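Local coordinates for regulatory protein recX (Lactobacillus salivarius, PDB 3E3V), which probably modulates the activity of the recombinase RecA, as a member of the RecX family built from consecutive three-helix domains, at residues L32-V38 and I65-Y70; K84-K90 and E104-Y110. All coordinates share one frame; numbering follows the deposited sequence.

Contact 1 of 2, residues L32-V38 and I65-Y70; sequences LRTRKEV and INDKNY
Tyr70 lays one face of its ring against the methyl of Thr34, where the first and second three-helix domains of this RecX protein meet through the N-terminal ends of two helices. Thr34 caps helix 35-39 and forms a capping box with Glu37: Glu37 N donates to Thr34 OG1, and Thr34 N returns a 2.9 Å bond to Glu37 OE1 on its anti lone pair. Thr34 OG1 sits between the backbone N and the carbonyl carbon (chi1 69°), which turns Thr34 CG2 to the ring, 3.6 Å from the Tyr70 centroid and 15° off the normal, a CH-pi contact. Tyr70 CG, anti to the backbone N, brings the ring against segment 32-38. Leu32 and Tyr70 run antiparallel alongside each other, Leu32 CB beside Tyr70 CD1, while the Leu32 carbonyl lies at the ring edge; water 1 joins Leu32 O to Tyr70 OH. Without the ring, as with an alanine here, the Thr34 methyl would probably lose its CH-pi partner, and water 1 the hydroxyl it shares with Leu32 O. Thr34 OG1 also bonds Lys96 O, and Glu37 OE2 pairs with Lys96 NZ, tying the cap to the loop after helix 86-94. Further along, the ends of Val38 and Ile65 meet head-on, Val38 CB 4.1 Å from Ile65 CD1, and Ile65 CG2 rests on CA and CB of Arg35, whose guanidinium leads away to Glu39. The carboxylate of Asp67 takes the polar part of the contact. Water 2 links its OD1 to Arg33 O and Asn66 N; water 3 links OD2 to Lys36 N. The direct bond runs from Arg35 N to the syn lone pair of Asp67 OD1, 2.9 Å long and bent to 149° at the hydrogen.

Contact 2 of 2, residues K84-K90 and E104-Y110; sequences KGPKVIK and EDALILY
Leu107 pushes its forked end into the side of helix 86-94, into a hollow walled by Pro86, Ile89 and Lys90. Its two methyls divide the hollow: Leu107 CD1 touches Pro86 O and, at 3.6 Å, Lys90 CB, while Leu107 CD2 meets Ile89 CG2 at 3.8 Å and comes near Pro86 CA. The side chain of Leu107 crosses that of Lys90 at about a right angle and that of Ile89 obliquely. Ile89 is in turn a bump against Tyr110: Ile89 CD1 comes up to the edge of that ring, 3.7 Å from Tyr110 CD2. Both segments lie in the second three-helix domain of RecX, a family placed in the helix-turn-helix clan, and the contact packs the start of helix 86-94 against helix 100-107 and the type I turn from Leu107 to Tyr110. This turn, with Tyr110 CG anti to its own backbone N (chi1 -153°), brings the ring to the beginning of helix 86-94, where Pro86 CG lies 4.3 Å from Tyr110 CD2. Lys84 O meets the ring edge in plane, 3.6 Å from Tyr110 CE2. Phe151 touches both Pro86 and Tyr110. At the far end the Lys90 chain crosses Glu104 at a slant, Lys90 CE 3.9 Å from Glu104 OE2, before it bends at chi4 and NZ forms a salt bridge with Asp100.

How the contacts relate
The two contacts come in series along the chain, and their centres lie about 17 Å apart. They do not touch, although their nearest atoms come to about 5 Å. Helix 67-81 begins in contact 1 and runs on alongside contact 2, where its Met79 meets Tyr110; the next helix, 86-94, starts in contact 2 and leads to the loop holding Lys96 and Ile98, which returns to contact 1. The second three-helix domain thus takes part in both. Contact 1 joins it to the first domain, whereas contact 2 packs its own helices, with Lys149, Gly150 and Phe151 of the third domain alongside.

Contact 1 of 2, residues L32-V38 and I65-Y70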
ATOM      1  N   LEU A  32      -9.255   8.277  -4.591  1.00 45.51           N
ATOM      2  CA  LEU A  32      -9.009   7.250  -5.588  1.00 41.69           C
ATOM      3  C   LEU A  32      -9.582   5.983  -4.936  1.00 39.22           C
ATOM      4  O   LEU A  32      -9.525   5.846  -3.716  1.00 39.53           O
ATOM      5  CB  LEU A  32      -7.497   7.116  -5.828  1.00 39.39           C
ATOM      6  CG  LEU A  32      -6.994   6.755  -7.233  1.00 38.71           C
ATOM      7  CD1 LEU A  32      -7.365   7.854  -8.222  1.00 35.15           C
ATOM      8  CD2 LEU A  32      -5.471   6.582  -7.196  1.00 37.00           C
ATOM      9  N   ARG A  33     -10.151   5.074  -5.726  1.00 36.36           N
ATOM     10  CA  ARG A  33     -10.740   3.854  -5.165  1.00 32.95           C
ATOM     11  C   ARG A  33     -10.389   2.611  -5.975  1.00 31.59           C
ATOM     12  O   ARG A  33     -10.285   2.674  -7.203  1.00 28.56           O
ATOM     13  CB  ARG A  33     -12.270   3.986  -5.105  1.00 34.08           C
ATOM     14  CG  ARG A  33     -12.787   5.159  -4.297  1.00 37.20           C
ATOM     15  CD  ARG A  33     -12.455   5.001  -2.820  1.00 41.69           C
ATOM     16  NE  ARG A  33     -12.974   6.097  -2.010  1.00 46.19           N
ATOM     17  CZ  ARG A  33     -12.591   6.345  -0.760  1.00 49.16           C
ATOM     18  NH1 ARG A  33     -11.683   5.574  -0.172  1.00 50.41           N
ATOM     19  NH2 ARG A  33     -13.114   7.369  -0.094  1.00 48.65           N
ATOM     20  N   THR A  34     -10.208   1.479  -5.290  1.00 30.53           N
ATOM     21  CA  THR A  34      -9.884   0.233  -5.974  1.00 30.28           C
ATOM     22  C   THR A  34     -11.172  -0.215  -6.623  1.00 29.12           C
ATOM     23  O   THR A  34     -12.243   0.282  -6.280  1.00 30.46           O
ATOM     24  CB  THR A  34      -9.446  -0.914  -5.013  1.00 29.74           C
ATOM     25  OG1 THR A  34     -10.570  -1.334  -4.235  1.00 31.17           O
ATOM     26  CG2 THR A  34      -8.320  -0.473  -4.087  1.00 27.00           C
ATOM     27  N   ARG A  35     -11.070  -1.151  -7.558  1.00 29.56           N
ATOM     28  CA  ARG A  35     -12.250  -1.673  -8.231  1.00 31.97           C
ATOM     29  C   ARG A  35     -13.218  -2.240  -7.196  1.00 33.94           C
ATOM     30  O   ARG A  35     -14.405  -1.923  -7.203  1.00 31.74           O
ATOM     31  CB  ARG A  35     -11.853  -2.772  -9.221  1.00 32.86           C
ATOM     32  CG  ARG A  35     -13.038  -3.525  -9.812  1.00 36.62           C
ATOM     33  CD  ARG A  35     -12.605  -4.533 -10.870  1.00 38.38           C
ATOM     34  NE  ARG A  35     -13.742  -5.305 -11.362  1.00 44.28           N
ATOM     35  CZ  ARG A  35     -13.730  -6.048 -12.464  1.00 45.84           C
ATOM     36  NH1 ARG A  35     -12.635  -6.128 -13.211  1.00 49.06           N
ATOM     37  NH2 ARG A  35     -14.816  -6.722 -12.818  1.00 48.76           N
ATOM     38  N   LYS A  36     -12.695  -3.065  -6.292  1.00 36.88           N
ATOM     39  CA  LYS A  36     -13.521  -3.688  -5.263  1.00 38.34           C
ATOM     40  C   LYS A  36     -14.205  -2.680  -4.334  1.00 38.96           C
ATOM     41  O   LYS A  36     -15.335  -2.909  -3.892  1.00 39.91           O
ATOM     42  CB  LYS A  36     -12.686  -4.680  -4.444  1.00 41.02           C
ATOM     43  CG  LYS A  36     -13.523  -5.761  -3.776  1.00 41.82           C
ATOM     44  CD  LYS A  36     -12.760  -6.468  -2.673  1.00 45.03           C
ATOM     45  CE  LYS A  36     -13.650  -7.462  -1.942  1.00 44.14           C
ATOM     46  NZ  LYS A  36     -12.955  -8.041  -0.756  1.00 47.08           N
ATOM     47  N   GLU A  37     -13.535  -1.570  -4.027  1.00 39.38           N
ATOM     48  CA  GLU A  37     -14.133  -0.546  -3.167  1.00 40.00           C
ATOM     49  C   GLU A  37     -15.407   0.005  -3.801  1.00 41.30           C
ATOM     50  O   GLU A  37     -16.384   0.303  -3.109  1.00 42.67           O
ATOM     51  CB  GLU A  37     -13.161   0.615  -2.929  1.00 41.13           C
ATOM     52  CG  GLU A  37     -12.168   0.407  -1.799  1.00 40.03           C
ATOM     53  CD  GLU A  37     -11.314   1.635  -1.568  1.00 40.37           C
ATOM     54  OE1 GLU A  37     -10.583   2.033  -2.498  1.00 38.41           O
ATOM     55  OE2 GLU A  37     -11.375   2.213  -0.462  1.00 41.28           O
ATOM     56  N   VAL A  38     -15.385   0.167  -5.121  1.00 40.19           N
ATOM     57  CA  VAL A  38     -16.544   0.670  -5.847  1.00 39.39           C
ATOM     58  C   VAL A  38     -17.487  -0.503  -6.083  1.00 40.66           C
ATOM     59  O   VAL A  38     -18.696  -0.382  -5.932  1.00 41.48           O
ATOM     60  CB  VAL A  38     -16.140   1.268  -7.221  1.00 37.55           C
ATOM     61  CG1 VAL A  38     -17.366   1.832  -7.928  1.00 36.49           C
ATOM     62  CG2 VAL A  38     -15.107   2.359  -7.035  1.00 34.61           C
ATOM     63  N   ILE A  65     -11.533   3.825 -13.004  1.00 26.47           N
ATOM     64  CA  ILE A  65     -11.159   2.757 -12.089  1.00 25.71           C
ATOM     65  C   ILE A  65      -9.920   2.183 -12.755  1.00 27.09           C
ATOM     66  O   ILE A  65      -9.948   1.832 -13.938  1.00 27.13           O
ATOM     67  CB  ILE A  65     -12.226   1.647 -11.974  1.00 25.31           C
ATOM     68  CG1 ILE A  65     -13.405   2.138 -11.136  1.00 24.66           C
ATOM     69  CG2 ILE A  65     -11.602   0.390 -11.334  1.00 25.72           C
ATOM     70  CD1 ILE A  65     -14.487   1.095 -10.950  1.00 24.49           C
ATOM     71  N   ASN A  66      -8.829   2.113 -12.007  1.00 25.58           N
ATOM     72  CA  ASN A  66      -7.581   1.603 -12.553  1.00 25.55           C
ATOM     73  C   ASN A  66      -6.724   1.129 -11.387  1.00 24.60           C
ATOM     74  O   ASN A  66      -6.005   1.917 -10.773  1.00 22.42           O
ATOM     75  CB  ASN A  66      -6.851   2.714 -13.314  1.00 26.70           C
ATOM     76  CG  ASN A  66      -5.639   2.205 -14.062  1.00 28.72           C
ATOM     77  OD1 ASN A  66      -4.834   1.440 -13.525  1.00 26.40           O
ATOM     78  ND2 ASN A  66      -5.490   2.642 -15.311  1.00 31.99           N
ATOM     79  N   ASP A  67      -6.803  -0.164 -11.093  1.00 24.28           N
ATOM     80  CA  ASP A  67      -6.061  -0.729  -9.984  1.00 25.78           C
ATOM     81  C   ASP A  67      -4.538  -0.609 -10.072  1.00 26.88           C
ATOM     82  O   ASP A  67      -3.873  -0.446  -9.046  1.00 26.94           O
ATOM     83  CB  ASP A  67      -6.500  -2.182  -9.761  1.00 24.99           C
ATOM     84  CG  ASP A  67      -7.835  -2.279  -9.022  1.00 26.33           C
ATOM     85  OD1 ASP A  67      -8.406  -1.221  -8.658  1.00 26.42           O
ATOM     86  OD2 ASP A  67      -8.319  -3.411  -8.794  1.00 27.90           O
ATOM     87  N   LYS A  68      -3.971  -0.678 -11.274  1.00 28.04           N
ATOM     88  CA  LYS A  68      -2.517  -0.540 -11.409  1.00 27.75           C
ATOM     89  C   LYS A  68      -2.110   0.855 -10.933  1.00 27.67           C
ATOM     90  O   LYS A  68      -1.123   1.021 -10.214  1.00 26.60           O
ATOM     91  CB  LYS A  68      -2.090  -0.740 -12.865  1.00 30.67           C
ATOM     92  CG  LYS A  68      -0.645  -0.357 -13.159  1.00 32.54           C
ATOM     93  CD  LYS A  68      -0.342  -0.533 -14.645  1.00 36.15           C
ATOM     94  CE  LYS A  68       0.598   0.557 -15.165  1.00 34.76           C
ATOM     95  NZ  LYS A  68       1.920   0.520 -14.500  1.00 36.84           N
ATOM     96  N   ASN A  69      -2.888   1.857 -11.329  1.00 28.84           N
ATOM     97  CA  ASN A  69      -2.614   3.227 -10.919  1.00 28.54           C
ATOM     98  C   ASN A  69      -2.898   3.412  -9.421  1.00 27.05           C
ATOM     99  O   ASN A  69      -2.178   4.123  -8.729  1.00 24.89           O
ATOM    100  CB  ASN A  69      -3.463   4.201 -11.730  1.00 32.28           C
ATOM    101  CG  ASN A  69      -3.263   5.630 -11.294  1.00 36.49           C
ATOM    102  OD1 ASN A  69      -2.148   6.155 -11.336  1.00 42.29           O
ATOM    103  ND2 ASN A  69      -4.338   6.273 -10.866  1.00 41.28           N
ATOM    104  N   TYR A  70      -3.958   2.785  -8.921  1.00 25.32           N
ATOM    105  CA  TYR A  70      -4.267   2.894  -7.494  1.00 24.71           C
ATOM    106  C   TYR A  70      -3.068   2.393  -6.687  1.00 22.80           C
ATOM    107  O   TYR A  70      -2.519   3.103  -5.848  1.00 22.71           O
ATOM    108  CB  TYR A  70      -5.480   2.038  -7.120  1.00 25.11           C
ATOM    109  CG  TYR A  70      -5.879   2.199  -5.658  1.00 25.09           C
ATOM    110  CD1 TYR A  70      -6.792   3.184  -5.269  1.00 27.62           C
ATOM    111  CD2 TYR A  70      -5.305   1.405  -4.663  1.00 26.06           C
ATOM    112  CE1 TYR A  70      -7.126   3.377  -3.920  1.00 29.79           C
ATOM    113  CE2 TYR A  70      -5.629   1.593  -3.312  1.00 29.46           C
ATOM    114  CZ  TYR A  70      -6.538   2.577  -2.950  1.00 30.40           C
ATOM    115  OH  TYR A  70      -6.871   2.764  -1.624  1.00 32.40           O
TER
HETATM  116  O   HOH W   1      -8.761   4.948  -1.075  1.00 46.89           O
HETATM  117  O   HOH W   2      -8.824   1.651  -9.161  1.00 27.57           O
HETATM  118  O   HOH W   3      -9.953  -3.908  -6.735  1.00 33.03           O

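Contact 2 of 2, residues K84-K90 and E104-Y110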
ATOM      1  N   LYS A  84       6.819   2.227   6.713  1.00 21.02           N
ATOM      2  CA  LYS A  84       6.453   0.831   6.406  1.00 20.35           C
ATOM      3  C   LYS A  84       7.239   0.215   5.234  1.00 20.51           C
ATOM      4  O   LYS A  84       7.594   0.903   4.278  1.00 19.12           O
ATOM      5  CB  LYS A  84       4.945   0.730   6.117  1.00 21.86           C
ATOM      6  CG  LYS A  84       4.047   1.192   7.273  1.00 24.42           C
ATOM      7  CD  LYS A  84       4.469   0.544   8.587  1.00 22.92           C
ATOM      8  CE  LYS A  84       3.525   0.926   9.713  1.00 26.70           C
ATOM      9  NZ  LYS A  84       3.406   2.402   9.815  1.00 30.64           N
ATOM     10  N   GLY A  85       7.513  -1.084   5.339  1.00 19.30           N
ATOM     11  CA  GLY A  85       8.238  -1.797   4.303  1.00 17.77           C
ATOM     12  C   GLY A  85       7.280  -2.501   3.364  1.00 16.72           C
ATOM     13  O   GLY A  85       6.081  -2.510   3.617  1.00 17.37           O
ATOM     14  N   PRO A  86       7.782  -3.130   2.287  1.00 16.05           N
ATOM     15  CA  PRO A  86       6.993  -3.846   1.276  1.00 17.63           C
ATOM     16  C   PRO A  86       5.897  -4.757   1.780  1.00 17.57           C
ATOM     17  O   PRO A  86       4.775  -4.716   1.271  1.00 16.91           O
ATOM     18  CB  PRO A  86       8.056  -4.626   0.489  1.00 15.44           C
ATOM     19  CG  PRO A  86       9.254  -3.741   0.600  1.00 16.96           C
ATOM     20  CD  PRO A  86       9.221  -3.342   2.058  1.00 15.31           C
ATOM     21  N   LYS A  87       6.208  -5.581   2.777  1.00 19.35           N
ATOM     22  CA  LYS A  87       5.219  -6.527   3.283  1.00 19.95           C
ATOM     23  C   LYS A  87       3.972  -5.904   3.893  1.00 20.27           C
ATOM     24  O   LYS A  87       2.874  -6.423   3.709  1.00 19.93           O
ATOM     25  CB  LYS A  87       5.859  -7.478   4.286  1.00 22.52           C
ATOM     26  CG  LYS A  87       6.965  -8.344   3.697  1.00 28.40           C
ATOM     27  CD  LYS A  87       7.461  -9.325   4.749  1.00 29.81           C
ATOM     28  CE  LYS A  87       8.794  -9.944   4.368  1.00 28.55           C
ATOM     29  NZ  LYS A  87       9.357 -10.669   5.553  1.00 33.24           N
ATOM     30  N   VAL A  88       4.130  -4.804   4.625  1.00 18.93           N
ATOM     31  CA  VAL A  88       2.968  -4.160   5.220  1.00 18.73           C
ATOM     32  C   VAL A  88       2.236  -3.374   4.135  1.00 17.40           C
ATOM     33  O   VAL A  88       1.006  -3.347   4.089  1.00 19.57           O
ATOM     34  CB  VAL A  88       3.369  -3.227   6.399  1.00 17.09           C
ATOM     35  CG1 VAL A  88       2.152  -2.446   6.888  1.00 14.01           C
ATOM     36  CG2 VAL A  88       3.914  -4.079   7.566  1.00 16.30           C
ATOM     37  N   ILE A  89       2.988  -2.747   3.245  1.00 18.76           N
ATOM     38  CA  ILE A  89       2.370  -1.989   2.160  1.00 19.24           C
ATOM     39  C   ILE A  89       1.487  -2.948   1.358  1.00 21.05           C
ATOM     40  O   ILE A  89       0.371  -2.610   0.968  1.00 18.78           O
ATOM     41  CB  ILE A  89       3.456  -1.352   1.246  1.00 19.13           C
ATOM     42  CG1 ILE A  89       4.191  -0.249   2.030  1.00 17.43           C
ATOM     43  CG2 ILE A  89       2.826  -0.770  -0.019  1.00 21.36           C
ATOM     44  CD1 ILE A  89       5.477   0.263   1.377  1.00 16.47           C
ATOM     45  N   LYS A  90       1.988  -4.162   1.154  1.00 23.54           N
ATOM     46  CA  LYS A  90       1.269  -5.171   0.395  1.00 26.69           C
ATOM     47  C   LYS A  90      -0.019  -5.637   1.065  1.00 27.51           C
ATOM     48  O   LYS A  90      -1.048  -5.763   0.406  1.00 28.74           O
ATOM     49  CB  LYS A  90       2.171  -6.385   0.116  1.00 27.93           C
ATOM     50  CG  LYS A  90       1.522  -7.418  -0.828  1.00 34.76           C
ATOM     51  CD  LYS A  90       2.340  -8.717  -0.944  1.00 34.27           C
ATOM     52  CE  LYS A  90       1.646  -9.728  -1.856  1.00 38.95           C
ATOM     53  NZ  LYS A  90       0.231 -10.007  -1.423  1.00 39.58           N
ATOM     54  N   GLU A 104       2.265  -6.627  -6.277  1.00 32.65           N
ATOM     55  CA  GLU A 104       3.649  -7.005  -6.529  1.00 34.70           C
ATOM     56  C   GLU A 104       4.296  -6.168  -7.629  1.00 34.19           C
ATOM     57  O   GLU A 104       5.448  -5.761  -7.505  1.00 35.02           O
ATOM     58  CB  GLU A 104       3.708  -8.499  -6.853  1.00 38.59           C
ATOM     59  CG  GLU A 104       3.465  -9.359  -5.620  1.00 44.31           C
ATOM     60  CD  GLU A 104       3.214 -10.824  -5.937  1.00 49.55           C
ATOM     61  OE1 GLU A 104       3.991 -11.413  -6.723  1.00 51.30           O
ATOM     62  OE2 GLU A 104       2.243 -11.390  -5.379  1.00 50.63           O
ATOM     63  N   ASP A 105       3.560  -5.903  -8.702  1.00 33.16           N
ATOM     64  CA  ASP A 105       4.093  -5.075  -9.778  1.00 31.73           C
ATOM     65  C   ASP A 105       4.363  -3.677  -9.244  1.00 29.66           C
ATOM     66  O   ASP A 105       5.406  -3.081  -9.505  1.00 29.12           O
ATOM     67  CB  ASP A 105       3.096  -4.958 -10.929  1.00 34.77           C
ATOM     68  CG  ASP A 105       3.085  -6.178 -11.820  1.00 39.77           C
ATOM     69  OD1 ASP A 105       4.021  -7.008 -11.722  1.00 41.63           O
ATOM     70  OD2 ASP A 105       2.141  -6.298 -12.629  1.00 43.45           O
ATOM     71  N   ALA A 106       3.403  -3.156  -8.493  1.00 26.39           N
ATOM     72  CA  ALA A 106       3.520  -1.828  -7.938  1.00 24.65           C
ATOM     73  C   ALA A 106       4.677  -1.685  -6.956  1.00 23.50           C
ATOM     74  O   ALA A 106       5.363  -0.654  -6.934  1.00 22.58           O
ATOM     75  CB  ALA A 106       2.206  -1.436  -7.275  1.00 24.77           C
ATOM     76  N   LEU A 107       4.904  -2.716  -6.149  1.00 23.86           N
ATOM     77  CA  LEU A 107       5.965  -2.670  -5.150  1.00 24.35           C
ATOM     78  C   LEU A 107       7.354  -2.611  -5.749  1.00 26.09           C
ATOM     79  O   LEU A 107       8.327  -2.285  -5.069  1.00 27.26           O
ATOM     80  CB  LEU A 107       5.818  -3.850  -4.177  1.00 24.63           C
ATOM     81  CG  LEU A 107       4.795  -3.518  -3.075  1.00 24.87           C
ATOM     82  CD1 LEU A 107       4.335  -4.775  -2.332  1.00 26.70           C
ATOM     83  CD2 LEU A 107       5.446  -2.508  -2.118  1.00 22.51           C
ATOM     84  N   ILE A 108       7.439  -2.899  -7.039  1.00 27.51           N
ATOM     85  CA  ILE A 108       8.710  -2.834  -7.734  1.00 27.99           C
ATOM     86  C   ILE A 108       9.274  -1.416  -7.629  1.00 26.72           C
ATOM     87  O   ILE A 108      10.483  -1.214  -7.738  1.00 25.62           O
ATOM     88  CB  ILE A 108       8.543  -3.192  -9.221  1.00 30.52           C
ATOM     89  CG1 ILE A 108       8.037  -4.635  -9.353  1.00 32.24           C
ATOM     90  CG2 ILE A 108       9.852  -2.990  -9.948  1.00 30.29           C
ATOM     91  CD1 ILE A 108       8.931  -5.666  -8.704  1.00 35.07           C
ATOM     92  N   LEU A 109       8.400  -0.435  -7.413  1.00 25.95           N
ATOM     93  CA  LEU A 109       8.849   0.953  -7.292  1.00 26.17           C
ATOM     94  C   LEU A 109       9.631   1.185  -6.007  1.00 25.45           C
ATOM     95  O   LEU A 109      10.434   2.115  -5.925  1.00 25.43           O
ATOM     96  CB  LEU A 109       7.657   1.918  -7.349  1.00 27.14           C
ATOM     97  CG  LEU A 109       6.849   1.951  -8.649  1.00 30.66           C
ATOM     98  CD1 LEU A 109       5.563   2.753  -8.431  1.00 29.35           C
ATOM     99  CD2 LEU A 109       7.698   2.558  -9.780  1.00 31.10           C
ATOM    100  N   TYR A 110       9.405   0.346  -4.999  1.00 24.71           N
ATOM    101  CA  TYR A 110      10.125   0.510  -3.738  1.00 22.96           C
ATOM    102  C   TYR A 110      11.431  -0.266  -3.846  1.00 22.73           C
ATOM    103  O   TYR A 110      11.569  -1.355  -3.300  1.00 22.24           O
ATOM    104  CB  TYR A 110       9.289  -0.006  -2.556  1.00 22.36           C
ATOM    105  CG  TYR A 110       9.624   0.672  -1.246  1.00 20.61           C
ATOM    106  CD1 TYR A 110      10.735   1.505  -1.144  1.00 18.14           C
ATOM    107  CD2 TYR A 110       8.824   0.501  -0.123  1.00 20.72           C
ATOM    108  CE1 TYR A 110      11.038   2.152   0.022  1.00 20.54           C
ATOM    109  CE2 TYR A 110       9.122   1.146   1.063  1.00 23.49           C
ATOM    110  CZ  TYR A 110      10.231   1.975   1.133  1.00 23.42           C
ATOM    111  OH  TYR A 110      10.539   2.634   2.307  1.00 21.49           O
TER